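PDB 3KB2: SPbeta prophage-derived uncharacterized protein YorR from Bacillus subtilis, which is of unknown function but binds a phosphorylated guanine nucleotide in a P-loop kinase fold and is tentatively assigned dTMP kinase activity. Local coordinates for residues T2-E7 with N57-F63; T16-L21 with S153-A157. All blocks are in the same frame, centred on the assembly; numbering follows the deposited sequence.

Interaction 1: T2-E7 with N57-F63; sequences TLIILE and NVIIDRF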
# COMPACT_ATOMS: atom_id res chain seq x y z
N THR A 2 -20.54 -20.98 -14.74
CA THR A 2 -19.39 -21.45 -13.93
C THR A 2 -18.92 -20.26 -13.09
O THR A 2 -19.39 -19.13 -13.28
CB THR A 2 -18.22 -21.96 -14.83
OG1 THR A 2 -17.44 -20.86 -15.32
CG2 THR A 2 -18.77 -22.73 -16.03
N LEU A 3 -18.01 -20.52 -12.15
CA LEU A 3 -17.49 -19.48 -11.27
C LEU A 3 -16.07 -19.14 -11.67
O LEU A 3 -15.15 -19.94 -11.47
CB LEU A 3 -17.53 -19.97 -9.82
CG LEU A 3 -16.97 -19.05 -8.74
CD1 LEU A 3 -17.76 -17.75 -8.70
CD2 LEU A 3 -17.03 -19.76 -7.39
N ILE A 4 -15.88 -17.95 -12.23
CA ILE A 4 -14.56 -17.52 -12.68
C ILE A 4 -13.85 -16.69 -11.63
O ILE A 4 -14.33 -15.64 -11.22
CB ILE A 4 -14.67 -16.69 -13.98
CG1 ILE A 4 -15.47 -17.49 -15.02
CG2 ILE A 4 -13.29 -16.36 -14.50
CD1 ILE A 4 -15.78 -16.72 -16.28
N ILE A 5 -12.69 -17.16 -11.20
CA ILE A 5 -11.91 -16.47 -10.18
C ILE A 5 -10.63 -15.89 -10.78
O ILE A 5 -9.81 -16.61 -11.37
CB ILE A 5 -11.57 -17.45 -9.04
CG1 ILE A 5 -12.87 -17.96 -8.40
CG2 ILE A 5 -10.73 -16.78 -7.99
CD1 ILE A 5 -12.72 -19.27 -7.68
N LEU A 6 -10.45 -14.58 -10.63
CA LEU A 6 -9.28 -13.88 -11.16
C LEU A 6 -8.31 -13.51 -10.04
O LEU A 6 -8.64 -12.73 -9.16
CB LEU A 6 -9.73 -12.63 -11.91
CG LEU A 6 -10.73 -12.96 -13.02
CD1 LEU A 6 -11.22 -11.69 -13.68
CD2 LEU A 6 -10.05 -13.88 -14.05
N GLU A 7 -7.11 -14.06 -10.10
CA GLU A 7 -6.11 -13.80 -9.08
C GLU A 7 -4.81 -13.34 -9.71
O GLU A 7 -4.57 -13.55 -10.90
CB GLU A 7 -5.87 -15.06 -8.24
CG GLU A 7 -7.06 -15.50 -7.41
CD GLU A 7 -7.23 -14.66 -6.16
OE1 GLU A 7 -7.07 -13.42 -6.25
OE2 GLU A 7 -7.53 -15.23 -5.08
N ASN A 57 -21.85 -18.50 -11.94
CA ASN A 57 -22.04 -17.66 -13.11
C ASN A 57 -21.71 -16.21 -12.79
O ASN A 57 -22.45 -15.29 -13.14
CB ASN A 57 -23.48 -17.78 -13.63
CG ASN A 57 -23.80 -19.18 -14.10
OD1 ASN A 57 -23.02 -19.81 -14.82
ND2 ASN A 57 -24.97 -19.69 -13.70
N VAL A 58 -20.60 -16.02 -12.09
CA VAL A 58 -20.14 -14.69 -11.75
C VAL A 58 -18.64 -14.70 -11.86
O VAL A 58 -18.03 -15.75 -11.96
CB VAL A 58 -20.54 -14.29 -10.31
CG1 VAL A 58 -22.01 -14.63 -10.06
CG2 VAL A 58 -19.64 -14.96 -9.30
N ILE A 59 -18.06 -13.51 -11.86
CA ILE A 59 -16.63 -13.34 -11.97
C ILE A 59 -16.15 -12.71 -10.67
O ILE A 59 -16.63 -11.65 -10.29
CB ILE A 59 -16.28 -12.41 -13.13
CG1 ILE A 59 -16.79 -13.01 -14.45
CG2 ILE A 59 -14.78 -12.16 -13.17
CD1 ILE A 59 -16.89 -12.01 -15.59
N ILE A 60 -15.22 -13.37 -9.99
CA ILE A 60 -14.69 -12.86 -8.73
C ILE A 60 -13.30 -12.26 -8.96
O ILE A 60 -12.34 -12.98 -9.23
CB ILE A 60 -14.61 -14.00 -7.67
CG1 ILE A 60 -16.02 -14.53 -7.39
CG2 ILE A 60 -13.93 -13.48 -6.40
CD1 ILE A 60 -16.10 -15.62 -6.33
N ASP A 61 -13.22 -10.94 -8.88
CA ASP A 61 -11.97 -10.19 -9.08
C ASP A 61 -11.22 -10.22 -7.74
O ASP A 61 -11.50 -9.42 -6.86
CB ASP A 61 -12.31 -8.75 -9.49
CG ASP A 61 -11.10 -7.95 -9.95
OD1 ASP A 61 -11.31 -6.85 -10.49
OD2 ASP A 61 -9.95 -8.40 -9.77
N ARG A 62 -10.28 -11.16 -7.61
CA ARG A 62 -9.49 -11.36 -6.39
C ARG A 62 -10.32 -12.14 -5.37
O ARG A 62 -11.45 -11.77 -5.07
CB ARG A 62 -9.04 -10.03 -5.80
CG ARG A 62 -8.14 -9.26 -6.75
CD ARG A 62 -7.05 -8.55 -5.99
NE ARG A 62 -7.61 -7.57 -5.07
CZ ARG A 62 -6.88 -6.74 -4.34
NH1 ARG A 62 -5.55 -6.77 -4.43
NH2 ARG A 62 -7.47 -5.87 -3.53
N PHE A 63 -9.75 -13.22 -4.85
CA PHE A 63 -10.48 -14.07 -3.92
C PHE A 63 -9.63 -14.64 -2.77
O PHE A 63 -8.79 -13.93 -2.21
CB PHE A 63 -11.15 -15.19 -4.76
CG PHE A 63 -12.28 -15.90 -4.07
CD1 PHE A 63 -13.05 -15.27 -3.10
CD2 PHE A 63 -12.60 -17.21 -4.42
CE1 PHE A 63 -14.11 -15.94 -2.48
CE2 PHE A 63 -13.65 -17.88 -3.80
CZ PHE A 63 -14.40 -17.24 -2.83

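Interaction 2: T16-L21 with S153-A157; sequences TVAAKL and SDEIA. With G3D (guanosine-3'-monophosphate-5'-diphosphate), chain C.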
# COMPACT_ATOMS: atom_id res chain seq x y z
N THR A 16 -9.86 -5.60 -16.06
CA THR A 16 -10.15 -5.41 -17.48
C THR A 16 -10.71 -6.73 -18.00
O THR A 16 -11.77 -6.78 -18.61
CB THR A 16 -8.86 -5.05 -18.25
OG1 THR A 16 -8.30 -3.87 -17.68
CG2 THR A 16 -9.16 -4.78 -19.73
N VAL A 17 -9.98 -7.82 -17.74
CA VAL A 17 -10.44 -9.13 -18.18
C VAL A 17 -11.84 -9.38 -17.65
O VAL A 17 -12.73 -9.79 -18.38
CB VAL A 17 -9.50 -10.26 -17.71
CG1 VAL A 17 -10.15 -11.62 -17.94
CG2 VAL A 17 -8.21 -10.19 -18.48
N ALA A 18 -12.02 -9.11 -16.36
CA ALA A 18 -13.31 -9.29 -15.71
C ALA A 18 -14.43 -8.56 -16.45
O ALA A 18 -15.53 -9.11 -16.66
CB ALA A 18 -13.22 -8.80 -14.27
N ALA A 19 -14.16 -7.32 -16.84
CA ALA A 19 -15.15 -6.51 -17.55
C ALA A 19 -15.47 -7.08 -18.92
O ALA A 19 -16.61 -7.05 -19.37
CB ALA A 19 -14.62 -5.08 -17.69
N LYS A 20 -14.44 -7.59 -19.61
CA LYS A 20 -14.61 -8.16 -20.94
C LYS A 20 -15.35 -9.51 -20.87
O LYS A 20 -16.18 -9.82 -21.73
CB LYS A 20 -13.23 -8.34 -21.61
CG LYS A 20 -12.48 -7.02 -21.90
CD LYS A 20 -11.07 -7.29 -22.43
CE LYS A 20 -10.50 -6.12 -23.25
NZ LYS A 20 -10.57 -4.82 -22.56
N LEU A 21 -15.05 -10.30 -19.84
CA LEU A 21 -15.71 -11.59 -19.67
C LEU A 21 -17.17 -11.37 -19.30
O LEU A 21 -18.05 -12.09 -19.76
CB LEU A 21 -15.01 -12.41 -18.58
CG LEU A 21 -13.58 -12.89 -18.87
CD1 LEU A 21 -12.98 -13.53 -17.62
CD2 LEU A 21 -13.59 -13.88 -20.03
N SER A 153 -5.54 -8.42 -22.68
CA SER A 153 -6.79 -8.76 -22.01
C SER A 153 -7.82 -9.33 -22.98
O SER A 153 -8.68 -10.11 -22.59
CB SER A 153 -7.37 -7.56 -21.24
OG SER A 153 -7.52 -6.42 -22.07
N ASP A 154 -7.75 -8.93 -24.25
CA ASP A 154 -8.68 -9.47 -25.24
C ASP A 154 -8.38 -10.94 -25.45
O ASP A 154 -9.27 -11.79 -25.37
CB ASP A 154 -8.53 -8.74 -26.58
CG ASP A 154 -9.47 -7.56 -26.71
OD1 ASP A 154 -9.53 -6.98 -27.81
OD2 ASP A 154 -10.13 -7.22 -25.71
N GLU A 155 -7.12 -11.24 -25.74
CA GLU A 155 -6.69 -12.61 -25.98
C GLU A 155 -6.96 -13.51 -24.78
O GLU A 155 -7.33 -14.67 -24.94
CB GLU A 155 -5.19 -12.63 -26.34
CG GLU A 155 -4.90 -12.15 -27.77
CD GLU A 155 -3.42 -11.85 -28.02
OE1 GLU A 155 -3.05 -11.65 -29.20
OE2 GLU A 155 -2.63 -11.82 -27.05
N ILE A 156 -6.78 -12.97 -23.58
CA ILE A 156 -7.02 -13.74 -22.37
C ILE A 156 -8.52 -14.03 -22.23
O ILE A 156 -8.92 -15.19 -22.08
CB ILE A 156 -6.42 -13.00 -21.14
CG1 ILE A 156 -4.89 -13.12 -21.20
CG2 ILE A 156 -6.94 -13.59 -19.82
CD1 ILE A 156 -4.15 -12.38 -20.12
N ALA A 157 -9.35 -13.00 -22.30
CA ALA A 157 -10.79 -13.19 -22.19
C ALA A 157 -11.28 -14.20 -23.23
O ALA A 157 -12.10 -15.06 -22.92
CB ALA A 157 -11.51 -11.86 -22.36
PB G3D C . -5.59 -4.89 -12.35
O1B G3D C . -4.83 -4.24 -11.19
O2B G3D C . -5.32 -6.30 -12.63
O3B G3D C . -7.21 -4.67 -12.08
PA G3D C . -6.47 -3.55 -14.73
O3A G3D C . -5.39 -4.05 -13.65
O1A G3D C . -7.20 -4.66 -15.33
O2A G3D C . -7.27 -2.42 -14.06
O5' G3D C . -5.47 -2.98 -15.93
C5' G3D C . -4.37 -2.18 -15.34
C4' G3D C . -4.07 -1.31 -16.66
O4' G3D C . -3.55 -2.04 -17.78
C3' G3D C . -5.11 -0.49 -17.21
O3' G3D C . -4.67 0.80 -17.54
C2' G3D C . -5.82 -1.25 -18.37
O2' G3D C . -6.31 -0.44 -19.28
C1' G3D C . -4.31 -1.80 -18.97
N9 G3D C . -4.59 -2.92 -19.94
C8 G3D C . -5.73 -3.72 -19.87
N7 G3D C . -5.45 -4.52 -20.92
C5 G3D C . -4.34 -4.16 -21.68
C6 G3D C . -3.89 -4.73 -22.72
O6 G3D C . -4.14 -5.72 -23.47
N1 G3D C . -2.59 -4.09 -23.13
C2 G3D C . -2.21 -3.10 -22.40
N2 G3D C . -0.88 -2.54 -22.78
N3 G3D C . -2.64 -2.58 -21.26
C4 G3D C . -3.80 -3.18 -21.01
P1 G3D C . -5.19 1.98 -17.13
O4P G3D C . -6.16 2.48 -18.06
O5P G3D C . -3.90 2.93 -17.19
O6P G3D C . -5.53 2.16 -15.65

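Interaction 1: T2-E7 with N57-F63
Leu6 is bonded through both its N and its O to the neighbouring parallel segment 57-63, near the C-terminal end of the pairing. Leu6 N donates to Ile60 O (2.8 Å), and Leu6 O accepts from Arg62 N (2.7 Å). Its side chain packs against Ile59, with Leu6 CD1 3.6 Å from Ile59 CG2. Ile60 uses both its N and its O toward strand 3-7: Ile60 N donates to Ile4 O (2.7 Å). The side chain of Ile60 lies on the other face of the sheet, with Leu3 and Ile5. There Ile60 CD1 meets Leu3 CD1 at 3.6 Å. The strands are the two neighbours 3-7 and 58-61 of a five-stranded parallel sheet of order 2-3-1-4-5, as in P-loop kinases. Strand 3-7 is its middle strand and runs on into the P-loop. Phe63 comes just after the pairing, at the N-cap position of helix 64-70. Phe63 CB touches Ile5 CG2 at 3.6 Å. Phe63 N donates to Glu7 OE1 (3.0 Å), an oxygen also hydrogen-bonded to Ser66.

Interaction 2: T16-L21 with S153-A157
No hydrogen bond runs between residues 16-21 and 153-157, yet both are hydrogen-bonded to the same nucleotide. Helix 14-25 is the one that follows the P-loop in this P-loop kinase fold. Thr16, near its start, holds the alpha phosphate twice. Thr16 N donates to G3D O1A (2.9 Å), and Thr16 OG1 donates to the same O1A (2.7 Å). Lys14, Ser15 and the loop residues Cys11 and Cys12 also donate backbone NH groups to the ligand. Helix 153-166 takes the other end of the nucleotide. Its first turn faces the guanine, and Ser153 N donates to the base oxygen G3D O6 (3.1 Å). This NH needs an acceptor there; guanine offers O6, whereas the amino group of adenine would be a donor.

The axes of the segments 16-21 and 153-157 approach to 9.1 Å and cross at -53°. Ser153 and Ala157 lie one turn apart and point toward helix 14-25, where Val17, Lys20 and Leu21 meet them. Val17 CG2 touches Ser153 CB and Ile156 CG2, each at 3.9 Å. Val17 and Ile156 both rest on Leu101 of strand 96-102, so the helices share a floor on the sheet. Lys20 NZ and Asp154 OD2 form a long salt bridge at the outer edge (4.0 Å), but this oxygen is less surely placed. Deeper in, Leu21 CD2 reaches Ala157 CB at 3.7 Å and Ala157 O at 3.5 Å.

In the fold
The centres of the two interactions are 12 Å apart, and they touch directly. Helix 14-25 of interaction 2 packs on one face of the strand pair of interaction 1. Ala18 CB lies 3.6 Å from Leu6 CD1, and Leu21 CB lies 3.6 Å from Ile59 CD1. The P-loop joins strand 3-7 to this helix, so the phosphate site lies at the C-terminal end of the strands. Asp61 of interaction 1 lies beside that site. Its side chain is about 4 Å from the magnesium ion and about 5 Å from the nucleotide at the nearest atoms. It also hydrogen-bonds Ser15. The Thr16 side chain lies farther out, about 7 Å from the magnesium.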